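Local structure of probable uracil-DNA glycosylase (5X55) at residues K144-Q149 / W272-A277; I254-T259 / G296-K301; K112-C117 / S156-R161; G195-I198 / P202-M205. The protein is a probable uracil-DNA glycosylase of a giant virus, a UDG-like superfamily member whose core is a four-stranded parallel beta sheet with flanking helices. All coordinates share one frame; numbering follows the deposited sequence.

Contact 1 of 4, residues K144-Q149 / W272-A277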
loop_
_atom_site.group_PDB
_atom_site.type_symbol
_atom_site.label_atom_id
_atom_site.label_comp_id
_atom_site.label_asym_id
_atom_site.label_seq_id
_atom_site.Cartn_x
_atom_site.Cartn_y
_atom_site.Cartn_z
ATOM N N LYS A 144 21.721 6.341 1.443
ATOM C CA LYS A 144 22.000 5.013 1.984
ATOM C C LYS A 144 22.726 4.160 0.952
ATOM O O LYS A 144 22.582 4.361 -0.253
ATOM C CB LYS A 144 20.704 4.313 2.396
ATOM C CG LYS A 144 19.832 5.114 3.339
ATOM C CD LYS A 144 20.433 5.184 4.724
ATOM C CE LYS A 144 19.430 4.672 5.764
ATOM N NZ LYS A 144 19.053 3.233 5.559
ATOM N N THR A 145 23.491 3.175 1.428
ATOM C CA THR A 145 24.264 2.381 0.476
ATOM C C THR A 145 23.383 1.415 -0.312
ATOM O O THR A 145 23.731 1.066 -1.442
ATOM C CB THR A 145 25.399 1.626 1.179
ATOM O OG1 THR A 145 24.866 0.614 2.045
ATOM C CG2 THR A 145 26.263 2.589 1.992
ATOM N N TYR A 146 22.234 0.995 0.234
ATOM C CA TYR A 146 21.380 0.086 -0.530
ATOM C C TYR A 146 20.742 0.759 -1.756
ATOM O O TYR A 146 20.385 0.064 -2.713
ATOM C CB TYR A 146 20.291 -0.525 0.381
ATOM C CG TYR A 146 19.186 0.445 0.793
ATOM C CD1 TYR A 146 18.188 0.825 -0.108
ATOM C CD2 TYR A 146 19.150 0.990 2.068
ATOM C CE1 TYR A 146 17.193 1.724 0.245
ATOM C CE2 TYR A 146 18.149 1.887 2.436
ATOM C CZ TYR A 146 17.171 2.242 1.511
ATOM O OH TYR A 146 16.187 3.130 1.853
ATOM N N PHE A 147 20.595 2.086 -1.764
ATOM C CA PHE A 147 19.767 2.711 -2.800
ATOM C C PHE A 147 20.318 2.549 -4.216
ATOM O O PHE A 147 19.531 2.221 -5.130
ATOM C CB PHE A 147 19.532 4.181 -2.462
ATOM C CG PHE A 147 18.568 4.848 -3.381
ATOM C CD1 PHE A 147 17.211 4.763 -3.151
ATOM C CD2 PHE A 147 19.014 5.545 -4.486
ATOM C CE1 PHE A 147 16.317 5.373 -3.991
ATOM C CE2 PHE A 147 18.126 6.145 -5.331
ATOM C CZ PHE A 147 16.776 6.062 -5.086
ATOM N N PRO A 148 21.609 2.780 -4.489
ATOM C CA PRO A 148 22.121 2.421 -5.824
ATOM C C PRO A 148 21.918 0.962 -6.149
ATOM O O PRO A 148 21.667 0.638 -7.314
ATOM C CB PRO A 148 23.609 2.788 -5.750
ATOM C CG PRO A 148 23.664 3.876 -4.743
ATOM C CD PRO A 148 22.635 3.485 -3.695
ATOM N N GLN A 149 21.995 0.063 -5.162
ATOM C CA GLN A 149 21.706 -1.339 -5.448
ATOM C C GLN A 149 20.271 -1.512 -5.932
ATOM O O GLN A 149 20.014 -2.268 -6.877
ATOM C CB GLN A 149 21.964 -2.205 -4.218
ATOM C CG GLN A 149 23.440 -2.418 -3.912
ATOM C CD GLN A 149 23.690 -2.850 -2.468
ATOM O OE1 GLN A 149 22.865 -3.535 -1.851
ATOM N NE2 GLN A 149 24.834 -2.446 -1.924
ATOM N N TRP A 272 12.685 -4.359 -2.014
ATOM C CA TRP A 272 12.250 -3.084 -1.439
ATOM C C TRP A 272 12.322 -3.015 0.083
ATOM O O TRP A 272 11.872 -2.011 0.659
ATOM C CB TRP A 272 10.823 -2.768 -1.886
ATOM C CG TRP A 272 10.716 -2.548 -3.368
ATOM C CD1 TRP A 272 10.462 -3.486 -4.321
ATOM C CD2 TRP A 272 10.860 -1.299 -4.055
ATOM N NE1 TRP A 272 10.444 -2.898 -5.563
ATOM C CE2 TRP A 272 10.697 -1.556 -5.423
ATOM C CE3 TRP A 272 11.128 0.015 -3.640
ATOM C CZ2 TRP A 272 10.775 -0.549 -6.385
ATOM C CZ3 TRP A 272 11.211 1.013 -4.592
ATOM C CH2 TRP A 272 11.028 0.729 -5.945
ATOM N N GLU A 273 12.893 -4.030 0.746
ATOM C CA GLU A 273 12.768 -4.146 2.201
ATOM C C GLU A 273 13.419 -2.968 2.920
ATOM O O GLU A 273 12.859 -2.440 3.890
ATOM C CB GLU A 273 13.371 -5.476 2.692
ATOM C CG GLU A 273 12.552 -6.740 2.331
ATOM C CD GLU A 273 13.097 -8.053 2.939
ATOM O OE1 GLU A 273 14.331 -8.291 2.952
ATOM O OE2 GLU A 273 12.270 -8.860 3.412
ATOM N N SER A 274 14.598 -2.535 2.464
ATOM C CA SER A 274 15.246 -1.424 3.148
ATOM C C SER A 274 14.523 -0.111 2.868
ATOM O O SER A 274 14.423 0.750 3.750
ATOM C CB SER A 274 16.719 -1.322 2.735
ATOM O OG SER A 274 17.395 -2.524 3.025
ATOM N N PHE A 275 14.036 0.065 1.645
ATOM C CA PHE A 275 13.277 1.265 1.318
ATOM C C PHE A 275 12.020 1.350 2.166
ATOM O O PHE A 275 11.746 2.382 2.779
ATOM C CB PHE A 275 12.935 1.275 -0.175
ATOM C CG PHE A 275 12.193 2.508 -0.622
ATOM C CD1 PHE A 275 12.886 3.655 -0.973
ATOM C CD2 PHE A 275 10.806 2.507 -0.704
ATOM C CE1 PHE A 275 12.210 4.804 -1.403
ATOM C CE2 PHE A 275 10.117 3.636 -1.135
ATOM C CZ PHE A 275 10.819 4.798 -1.478
ATOM N N THR A 276 11.262 0.254 2.244
ATOM C CA THR A 276 10.041 0.254 3.047
ATOM C C THR A 276 10.351 0.423 4.534
ATOM O O THR A 276 9.629 1.136 5.247
ATOM C CB THR A 276 9.242 -1.027 2.785
ATOM O OG1 THR A 276 8.898 -1.099 1.395
ATOM C CG2 THR A 276 7.952 -1.041 3.610
ATOM N N ALA A 277 11.439 -0.182 5.020
ATOM C CA ALA A 277 11.808 0.022 6.418
ATOM C C ALA A 277 12.110 1.487 6.693
ATOM O O ALA A 277 11.656 2.045 7.698
ATOM C CB ALA A 277 13.005 -0.852 6.789
#

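Contact 2 of 4, residues I254-T259 / G296-K301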
loop_
_atom_site.group_PDB
_atom_site.type_symbol
_atom_site.label_atom_id
_atom_site.label_comp_id
_atom_site.label_asym_id
_atom_site.label_seq_id
_atom_site.Cartn_x
_atom_site.Cartn_y
_atom_site.Cartn_z
ATOM N N ILE A 254 -0.065 1.396 0.948
ATOM C CA ILE A 254 1.078 1.010 0.134
ATOM C C ILE A 254 1.322 -0.491 0.279
ATOM O O ILE A 254 0.882 -1.134 1.235
ATOM C CB ILE A 254 2.349 1.789 0.528
ATOM C CG1 ILE A 254 2.672 1.537 2.001
ATOM C CG2 ILE A 254 2.188 3.269 0.270
ATOM C CD1 ILE A 254 4.073 1.922 2.394
ATOM N N ASN A 255 2.057 -1.039 -0.686
ATOM C CA ASN A 255 2.578 -2.396 -0.635
ATOM C C ASN A 255 4.034 -2.362 -0.169
ATOM O O ASN A 255 4.823 -1.554 -0.663
ATOM C CB ASN A 255 2.469 -3.055 -2.007
ATOM C CG ASN A 255 1.026 -3.303 -2.434
ATOM O OD1 ASN A 255 0.238 -3.846 -1.670
ATOM N ND2 ASN A 255 0.683 -2.921 -3.662
ATOM N N SER A 256 4.396 -3.244 0.775
ATOM C CA SER A 256 5.774 -3.256 1.260
ATOM C C SER A 256 6.768 -3.624 0.155
ATOM O O SER A 256 7.928 -3.200 0.196
ATOM C CB SER A 256 5.897 -4.220 2.434
ATOM O OG SER A 256 5.511 -5.526 2.041
ATOM N N ALA A 257 6.343 -4.415 -0.829
ATOM C CA ALA A 257 7.085 -4.621 -2.067
ATOM C C ALA A 257 6.436 -3.755 -3.140
ATOM O O ALA A 257 5.307 -4.022 -3.565
ATOM C CB ALA A 257 7.084 -6.088 -2.489
ATOM N N PHE A 258 7.152 -2.740 -3.602
ATOM C CA PHE A 258 6.512 -1.796 -4.506
ATOM C C PHE A 258 6.323 -2.327 -5.922
ATOM O O PHE A 258 5.527 -1.741 -6.668
ATOM C CB PHE A 258 7.303 -0.483 -4.531
ATOM C CG PHE A 258 7.030 0.403 -3.341
ATOM C CD1 PHE A 258 7.476 0.050 -2.075
ATOM C CD2 PHE A 258 6.310 1.571 -3.483
ATOM C CE1 PHE A 258 7.218 0.868 -0.979
ATOM C CE2 PHE A 258 6.049 2.387 -2.393
ATOM C CZ PHE A 258 6.503 2.040 -1.146
ATOM N N THR A 259 7.000 -3.407 -6.312
ATOM C CA THR A 259 6.893 -3.918 -7.673
ATOM C C THR A 259 6.769 -5.436 -7.684
ATOM O O THR A 259 7.111 -6.119 -6.721
ATOM C CB THR A 259 8.108 -3.529 -8.528
ATOM O OG1 THR A 259 9.305 -3.991 -7.888
ATOM C CG2 THR A 259 8.182 -2.022 -8.704
ATOM N N GLY A 296 -2.643 -9.663 8.441
ATOM C CA GLY A 296 -1.738 -10.751 8.148
ATOM C C GLY A 296 -0.400 -10.619 8.865
ATOM O O GLY A 296 -0.034 -9.573 9.413
ATOM N N ALA A 297 0.351 -11.721 8.843
ATOM C CA ALA A 297 1.560 -11.830 9.660
ATOM C C ALA A 297 2.689 -10.949 9.134
ATOM O O ALA A 297 3.438 -10.349 9.917
ATOM C CB ALA A 297 2.003 -13.293 9.723
ATOM N N HIS A 298 2.819 -10.851 7.815
ATOM C CA HIS A 298 3.848 -10.007 7.216
ATOM C C HIS A 298 3.659 -8.526 7.580
ATOM O O HIS A 298 4.602 -7.849 8.017
ATOM C CB HIS A 298 3.827 -10.198 5.697
ATOM C CG HIS A 298 4.735 -9.259 4.983
ATOM N ND1 HIS A 298 6.103 -9.425 4.969
ATOM C CD2 HIS A 298 4.485 -8.097 4.336
ATOM C CE1 HIS A 298 6.656 -8.421 4.309
ATOM N NE2 HIS A 298 5.696 -7.605 3.910
ATOM N N ALA A 299 2.445 -8.003 7.399
ATOM C CA ALA A 299 2.184 -6.616 7.781
ATOM C C ALA A 299 2.424 -6.411 9.275
ATOM O O ALA A 299 2.917 -5.357 9.698
ATOM C CB ALA A 299 0.755 -6.229 7.388
ATOM N N HIS A 300 2.116 -7.430 10.083
ATOM C CA HIS A 300 2.291 -7.342 11.529
ATOM C C HIS A 300 3.766 -7.265 11.913
ATOM O O HIS A 300 4.156 -6.471 12.794
ATOM C CB HIS A 300 1.629 -8.545 12.188
ATOM C CG HIS A 300 1.730 -8.534 13.679
ATOM N ND1 HIS A 300 2.136 -9.629 14.409
ATOM C CD2 HIS A 300 1.494 -7.547 14.576
ATOM C CE1 HIS A 300 2.124 -9.324 15.692
ATOM N NE2 HIS A 300 1.735 -8.069 15.821
ATOM N N LYS A 301 4.595 -8.092 11.272
ATOM C CA LYS A 301 6.031 -7.950 11.451
ATOM C C LYS A 301 6.452 -6.527 11.144
ATOM O O LYS A 301 7.135 -5.883 11.949
ATOM C CB LYS A 301 6.794 -8.935 10.568
ATOM C CG LYS A 301 8.290 -8.608 10.500
ATOM C CD LYS A 301 9.120 -9.792 10.014
ATOM C CE LYS A 301 8.990 -9.996 8.504
ATOM N NZ LYS A 301 9.497 -8.814 7.752
#

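Contact 3 of 4, residues K112-C117 / S156-R161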
loop_
_atom_site.group_PDB
_atom_site.type_symbol
_atom_site.label_atom_id
_atom_site.label_comp_id
_atom_site.label_asym_id
_atom_site.label_seq_id
_atom_site.Cartn_x
_atom_site.Cartn_y
_atom_site.Cartn_z
ATOM N N LYS A 112 2.690 5.040 -19.425
ATOM C CA LYS A 112 3.769 4.343 -20.102
ATOM C C LYS A 112 4.305 3.200 -19.241
ATOM O O LYS A 112 4.332 3.282 -18.008
ATOM C CB LYS A 112 4.897 5.323 -20.419
ATOM C CG LYS A 112 4.527 6.410 -21.407
ATOM C CD LYS A 112 5.195 7.737 -21.035
ATOM C CE LYS A 112 6.718 7.623 -20.980
ATOM N NZ LYS A 112 7.368 8.839 -20.357
ATOM N N SER A 113 4.775 2.141 -19.902
ATOM C CA SER A 113 5.437 1.053 -19.196
ATOM C C SER A 113 6.859 1.453 -18.815
ATOM O O SER A 113 7.359 2.514 -19.183
ATOM C CB SER A 113 5.446 -0.224 -20.046
ATOM O OG SER A 113 6.339 -0.113 -21.147
ATOM N N TRP A 114 7.531 0.572 -18.076
ATOM C CA TRP A 114 8.898 0.848 -17.651
ATOM C C TRP A 114 9.833 1.057 -18.838
ATOM O O TRP A 114 10.608 2.023 -18.865
ATOM C CB TRP A 114 9.396 -0.274 -16.751
ATOM C CG TRP A 114 8.808 -0.162 -15.385
ATOM C CD1 TRP A 114 7.536 -0.508 -15.008
ATOM C CD2 TRP A 114 9.444 0.363 -14.219
ATOM N NE1 TRP A 114 7.347 -0.233 -13.677
ATOM C CE2 TRP A 114 8.506 0.288 -13.163
ATOM C CE3 TRP A 114 10.720 0.880 -13.958
ATOM C CZ2 TRP A 114 8.800 0.718 -11.866
ATOM C CZ3 TRP A 114 11.015 1.303 -12.666
ATOM C CH2 TRP A 114 10.051 1.221 -11.634
ATOM N N ILE A 115 9.776 0.164 -19.833
ATOM C CA ILE A 115 10.686 0.293 -20.969
ATOM C C ILE A 115 10.351 1.521 -21.825
ATOM O O ILE A 115 11.215 2.013 -22.560
ATOM C CB ILE A 115 10.700 -1.016 -21.797
ATOM C CG1 ILE A 115 11.876 -1.018 -22.776
ATOM C CG2 ILE A 115 9.388 -1.236 -22.533
ATOM C CD1 ILE A 115 13.237 -0.852 -22.097
ATOM N N GLU A 116 9.137 2.062 -21.720
ATOM C CA GLU A 116 8.832 3.312 -22.414
ATOM C C GLU A 116 9.378 4.532 -21.668
ATOM O O GLU A 116 9.935 5.437 -22.304
ATOM C CB GLU A 116 7.323 3.427 -22.639
ATOM C CG GLU A 116 6.748 2.155 -23.262
ATOM C CD GLU A 116 5.275 2.257 -23.643
ATOM O OE1 GLU A 116 4.900 1.759 -24.726
ATOM O OE2 GLU A 116 4.488 2.824 -22.864
ATOM N N CYS A 117 9.247 4.572 -20.325
ATOM C CA CYS A 117 9.793 5.680 -19.531
ATOM C C CYS A 117 11.310 5.678 -19.503
ATOM O O CYS A 117 11.921 6.735 -19.313
ATOM C CB CYS A 117 9.314 5.631 -18.075
ATOM S SG CYS A 117 7.561 5.797 -17.860
ATOM N N SER A 156 18.428 -3.803 -14.079
ATOM C CA SER A 156 18.703 -5.136 -14.604
ATOM C C SER A 156 17.418 -5.847 -15.009
ATOM O O SER A 156 17.401 -6.561 -16.017
ATOM C CB SER A 156 19.506 -5.961 -13.588
ATOM O OG SER A 156 18.682 -6.605 -12.631
ATOM N N TYR A 157 16.317 -5.648 -14.264
ATOM C CA TYR A 157 15.041 -6.211 -14.713
ATOM C C TYR A 157 14.615 -5.612 -16.048
ATOM O O TYR A 157 14.043 -6.307 -16.896
ATOM C CB TYR A 157 13.925 -5.984 -13.686
ATOM C CG TYR A 157 14.159 -6.486 -12.279
ATOM C CD1 TYR A 157 15.028 -7.541 -12.007
ATOM C CD2 TYR A 157 13.505 -5.893 -11.213
ATOM C CE1 TYR A 157 15.224 -7.983 -10.679
ATOM C CE2 TYR A 157 13.697 -6.315 -9.904
ATOM C CZ TYR A 157 14.542 -7.354 -9.635
ATOM O OH TYR A 157 14.694 -7.742 -8.307
ATOM N N LEU A 158 14.853 -4.315 -16.248
ATOM C CA LEU A 158 14.515 -3.728 -17.546
ATOM C C LEU A 158 15.398 -4.257 -18.667
ATOM O O LEU A 158 14.931 -4.386 -19.810
ATOM C CB LEU A 158 14.627 -2.208 -17.504
ATOM C CG LEU A 158 13.272 -1.537 -17.372
ATOM C CD1 LEU A 158 12.791 -1.747 -15.948
ATOM C CD2 LEU A 158 13.336 -0.051 -17.751
ATOM N N GLU A 159 16.677 -4.543 -18.371
ATOM C CA GLU A 159 17.572 -5.105 -19.385
ATOM C C GLU A 159 17.119 -6.486 -19.843
ATOM O O GLU A 159 17.286 -6.829 -21.019
ATOM C CB GLU A 159 19.013 -5.138 -18.876
ATOM C CG GLU A 159 19.832 -3.904 -19.264
ATOM C CD GLU A 159 20.142 -3.852 -20.758
ATOM O OE1 GLU A 159 19.374 -3.218 -21.516
ATOM O OE2 GLU A 159 21.155 -4.460 -21.177
ATOM N N LYS A 160 16.528 -7.278 -18.952
ATOM C CA LYS A 160 15.955 -8.562 -19.335
ATOM C C LYS A 160 14.538 -8.449 -19.873
ATOM O O LYS A 160 13.898 -9.483 -20.086
ATOM C CB LYS A 160 15.972 -9.526 -18.153
ATOM C CG LYS A 160 17.323 -9.629 -17.498
ATOM C CD LYS A 160 17.298 -10.580 -16.329
ATOM C CE LYS A 160 18.713 -11.018 -15.964
ATOM N NZ LYS A 160 18.711 -12.102 -14.935
ATOM N N ARG A 161 14.030 -7.229 -20.066
ATOM C CA ARG A 161 12.703 -6.992 -20.646
ATOM C C ARG A 161 11.566 -7.558 -19.792
ATOM O O ARG A 161 10.524 -7.949 -20.328
ATOM C CB ARG A 161 12.615 -7.548 -22.069
ATOM C CG ARG A 161 13.630 -6.967 -23.035
ATOM C CD ARG A 161 13.359 -5.498 -23.357
ATOM N NE ARG A 161 14.564 -4.712 -23.558
ATOM C CZ ARG A 161 14.677 -3.615 -24.302
ATOM N NH1 ARG A 161 13.610 -3.141 -24.925
ATOM N NH2 ARG A 161 15.836 -2.987 -24.398
#

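Contact 4 of 4, residues G195-I198 / P202-M205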
loop_
_atom_site.group_PDB
_atom_site.type_symbol
_atom_site.label_atom_id
_atom_site.label_comp_id
_atom_site.label_asym_id
_atom_site.label_seq_id
_atom_site.Cartn_x
_atom_site.Cartn_y
_atom_site.Cartn_z
ATOM N N GLY A 195 -1.895 -9.669 -11.675
ATOM C CA GLY A 195 -2.792 -9.913 -12.787
ATOM C C GLY A 195 -3.033 -8.687 -13.640
ATOM O O GLY A 195 -2.581 -7.582 -13.342
ATOM N N SER A 196 -3.762 -8.900 -14.739
ATOM C CA SER A 196 -4.096 -7.827 -15.662
ATOM C C SER A 196 -5.448 -8.115 -16.307
ATOM O O SER A 196 -5.949 -9.242 -16.260
ATOM C CB SER A 196 -2.995 -7.645 -16.724
ATOM O OG SER A 196 -2.846 -8.791 -17.539
ATOM N N CYS A 197 -6.050 -7.066 -16.883
ATOM C CA CYS A 197 -7.245 -7.210 -17.709
ATOM C C CYS A 197 -6.906 -7.947 -19.006
ATOM O O CYS A 197 -5.733 -8.177 -19.337
ATOM C CB CYS A 197 -7.848 -5.848 -18.066
ATOM S SG CYS A 197 -8.517 -4.836 -16.692
ATOM N N ILE A 198 -7.964 -8.292 -19.759
ATOM C CA ILE A 198 -7.828 -8.882 -21.096
ATOM C C ILE A 198 -6.893 -8.065 -21.978
ATOM O O ILE A 198 -6.163 -8.620 -22.811
ATOM C CB ILE A 198 -9.219 -9.025 -21.764
ATOM C CG1 ILE A 198 -9.905 -7.651 -21.920
ATOM C CG2 ILE A 198 -10.104 -9.986 -20.971
ATOM C CD1 ILE A 198 -9.850 -7.037 -23.335
ATOM N N PRO A 202 -2.568 -3.557 -16.255
ATOM C CA PRO A 202 -2.293 -4.213 -14.979
ATOM C C PRO A 202 -3.325 -3.839 -13.926
ATOM O O PRO A 202 -3.894 -2.741 -13.933
ATOM C CB PRO A 202 -0.902 -3.688 -14.611
ATOM C CG PRO A 202 -0.312 -3.226 -15.889
ATOM C CD PRO A 202 -1.474 -2.658 -16.653
ATOM N N TYR A 203 -3.589 -4.790 -13.028
ATOM C CA TYR A 203 -4.368 -4.484 -11.828
ATOM C C TYR A 203 -3.580 -3.621 -10.849
ATOM O O TYR A 203 -4.169 -2.804 -10.142
ATOM C CB TYR A 203 -4.802 -5.770 -11.124
ATOM C CG TYR A 203 -5.790 -6.614 -11.887
ATOM C CD1 TYR A 203 -6.507 -6.099 -12.955
ATOM C CD2 TYR A 203 -6.004 -7.936 -11.532
ATOM C CE1 TYR A 203 -7.410 -6.887 -13.656
ATOM C CE2 TYR A 203 -6.901 -8.727 -12.215
ATOM C CZ TYR A 203 -7.602 -8.202 -13.274
ATOM O OH TYR A 203 -8.494 -9.006 -13.943
ATOM N N ALA A 204 -2.262 -3.787 -10.786
ATOM C CA ALA A 204 -1.448 -2.992 -9.871
ATOM C C ALA A 204 -1.481 -1.514 -10.268
ATOM O O ALA A 204 -1.281 -1.166 -11.441
ATOM C CB ALA A 204 -0.014 -3.513 -9.862
ATOM N N MET A 205 -1.754 -0.644 -9.285
ATOM C CA MET A 205 -1.817 0.793 -9.526
ATOM C C MET A 205 -1.053 1.593 -8.467
ATOM O O MET A 205 -1.276 2.787 -8.321
ATOM C CB MET A 205 -3.275 1.257 -9.600
ATOM C CG MET A 205 -4.108 1.005 -8.342
ATOM S SD MET A 205 -5.713 1.812 -8.548
ATOM C CE MET A 205 -5.263 3.507 -8.147
HETATM O O HOH W 1 -0.772 -6.063 -12.004
#

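Contact 1 of 4, residues K144-Q149 / W272-A277
Two helices meet near their N-terminal ends here, with Tyr146 of helix 146-159 lying on Ser274 of helix 273-286. Helix 273-286 belongs to the connection between strands 251-255 and 291-295 of the central parallel sheet. The main interaction is a CH-pi contact. Ser274 CB sits 3.4 Å from the centroid of the Tyr146 ring, only 12° off the ring normal. The CB is therefore almost exactly over the middle of one face. Tyr146 CG lies between its own backbone N and carbonyl carbon (chi1 72°), which lays the ring flat across the neighbouring helix. Ser274 OG is further from the ring than CB, 4.0 Å from Tyr146 CD2. The outer end of the tyrosine continues past Ser274 to the next residue, and Tyr146 OH comes 3.5 Å from Phe275 CA. That hydroxyl is hydrogen-bonded to Asp278, one turn further along helix 273-286. Asp278 also forms a salt bridge with Lys144, whose NZ lies at the edge of the Tyr146 ring, in its plane. Asp278 OD2 thus receives both Lys144 NZ and Tyr146 OH, and the second bond holds the outer end of the tyrosine. Trp272 is the N-cap residue of helix 273-286. Deeper in, its CZ3 lies 4.2 Å above the plane of the Phe275 ring, toward the rim, while Tyr146 CE1 is 4.3 Å from Phe275 CB.

Contact 2 of 4, residues I254-T259 / G296-K301
This is a small polar contact, one side-chain hydrogen bond between Ser256 and His298, at the C-terminal end of the strands of the central parallel sheet. Ser256 directly follows strand 251-255. His298 is in the first turn of helix 297-303. Ser256 OG and His298 NE2 are 2.8 Å apart, and either could be the donor. The hydroxyl meets the imidazole at its edge, near the ring plane. Ser256 OG lies 3.6 Å from His298 CD2 and 3.9 Å from His298 CE1, so it is nearly centred on the nitrogen. His298 CG is anti to the backbone N (chi1 173°), and this carries the ring out from the helix toward the serine. The backbones stay well apart, with 8.2 Å between the CA atoms of Ser256 and Ala299. Little surface is buried, 64 Å² in all, so the hydrogen bond is most of the contact. Ser256 OG also has weak hydrogen bonds with the carbonyls of Gly189 and Gln190, which lie in the GQDPY signature of the family. The His298 side chain rests on Gln190. Gly296 is the N-cap of the helix, and its O accepts from His300 N at 3.1 Å. Helix 297-303 follows strand 291-295, and strand 185-189 lies between that strand and 251-255. The bond therefore spans the end of strand 185-189, while Ser256 O is tied to Thr276 of helix 273-286.

Contact 3 of 4, residues K112-C117 / S156-R161
Apolar packing comes first, and Leu158 supplies most of it by pushing both methyl groups against Trp114 and its backbone. Leu158 CD1 lies 3.8 Å from Trp114 CB and 3.9 Å from Trp114 CE3, meeting the indole obliquely. The other methyl, Leu158 CD2, comes 3.6 Å from Trp114 O. The two side chains cross at about a right angle. Ile115 continues the patch more loosely, with its CD1 4.4 Å from Leu158 CD2. Strand 164-165 backs this group, since Ile164 touches both Trp114 and Leu158. The indole NH is hydrogen-bonded to the carbonyl of Pro166.

The second kind of contact is a guanidinium group laid over an aliphatic chain. Ile115 CD1 sits 3.6 Å above the plane of the Arg161 guanidinium, toward its rim, and Arg161 NH1 approaches Ile115 CG1 to 3.5 Å. The arginine chain is bent at chi2 (-69°) and chi3 (145°), which folds its end back over the isoleucine.

Polar bonds within each segment shape the helix ends. Ser113 is the N-cap of helix 114-117. Its backbone N gives a hydrogen bond to Glu116 OE2, meeting that oxygen from above the carboxylate plane. On the other segment, Arg161 has positive phi, and its N bonds to Leu158 O at 3.0 Å. With Gln162 N bonded to Tyr157 O, this is a Schellman motif closing helix 146-159, and Arg161 is its C-prime residue.

Contact 4 of 4, residues G195-I198 / P202-M205
The Tyr203 ring lies flat under the peptide between Gly195 and Ser196, and this face-on packing of backbone against ring sets the geometry of the contact. Gly195 C is 3.7 Å above the ring plane, toward the rim. Ser196 N is 3.9 Å above the plane and over the centre. Gly195 brings no side chain to this face, so its backbone itself rests on the tyrosine. Tyr203 CG is anti to its own carbonyl carbon (chi1 -67°), and the ring thereby runs back beneath the other segment. Cys197 takes a different position, at the edge. Its SG is in the ring plane, 5.2 Å from the Tyr203 centroid and 3.8 Å from Tyr203 CE1, a sulfur-aromatic contact.

The backbone is bonded alongside. Tyr203 N donates to Gly195 O at 3.0 Å with a nearly straight angle of 176°. Gly195 O also accepts from a water at 2.7 Å, and that water in turn accepts from Ala204 N. One carbonyl oxygen thus takes two bonds. Ser196 and Pro202 form a single beta bridge, with Ser196 CB 3.9 Å from Pro202 CA. Elsewhere the Tyr203 side chain touches Tyr193 and Pro216.

Both segments belong to the long loop between strand 185-189 and helix 219-230. It is a hairpin-like fold-back, without regular strands, just after the GQDPY signature of uracil-DNA glycosylases.

Contacts 1 and 2 are directly joined. Thr276 OG1 is 2.6 Å from Ser256 O and Trp272 NE1 is 2.8 Å from Thr259 OG1, both probable hydrogen bonds, though the contact centres are 15 Å apart. Contacts 1 and 3 share helix 146-159, one near its start and one at its end, with nearest atoms about 6 Å apart. Contact 3 also touches contact 2, through Trp114 CZ2 and Thr259 CG2 at 4.2 Å. Contact 4 stands apart, its nearest atoms about 6 Å from contact 2 and about 8 Å from contact 3. The GQDPY signature relates contacts 2 and 4: Gln190 borders the first, and Tyr193 touches the second.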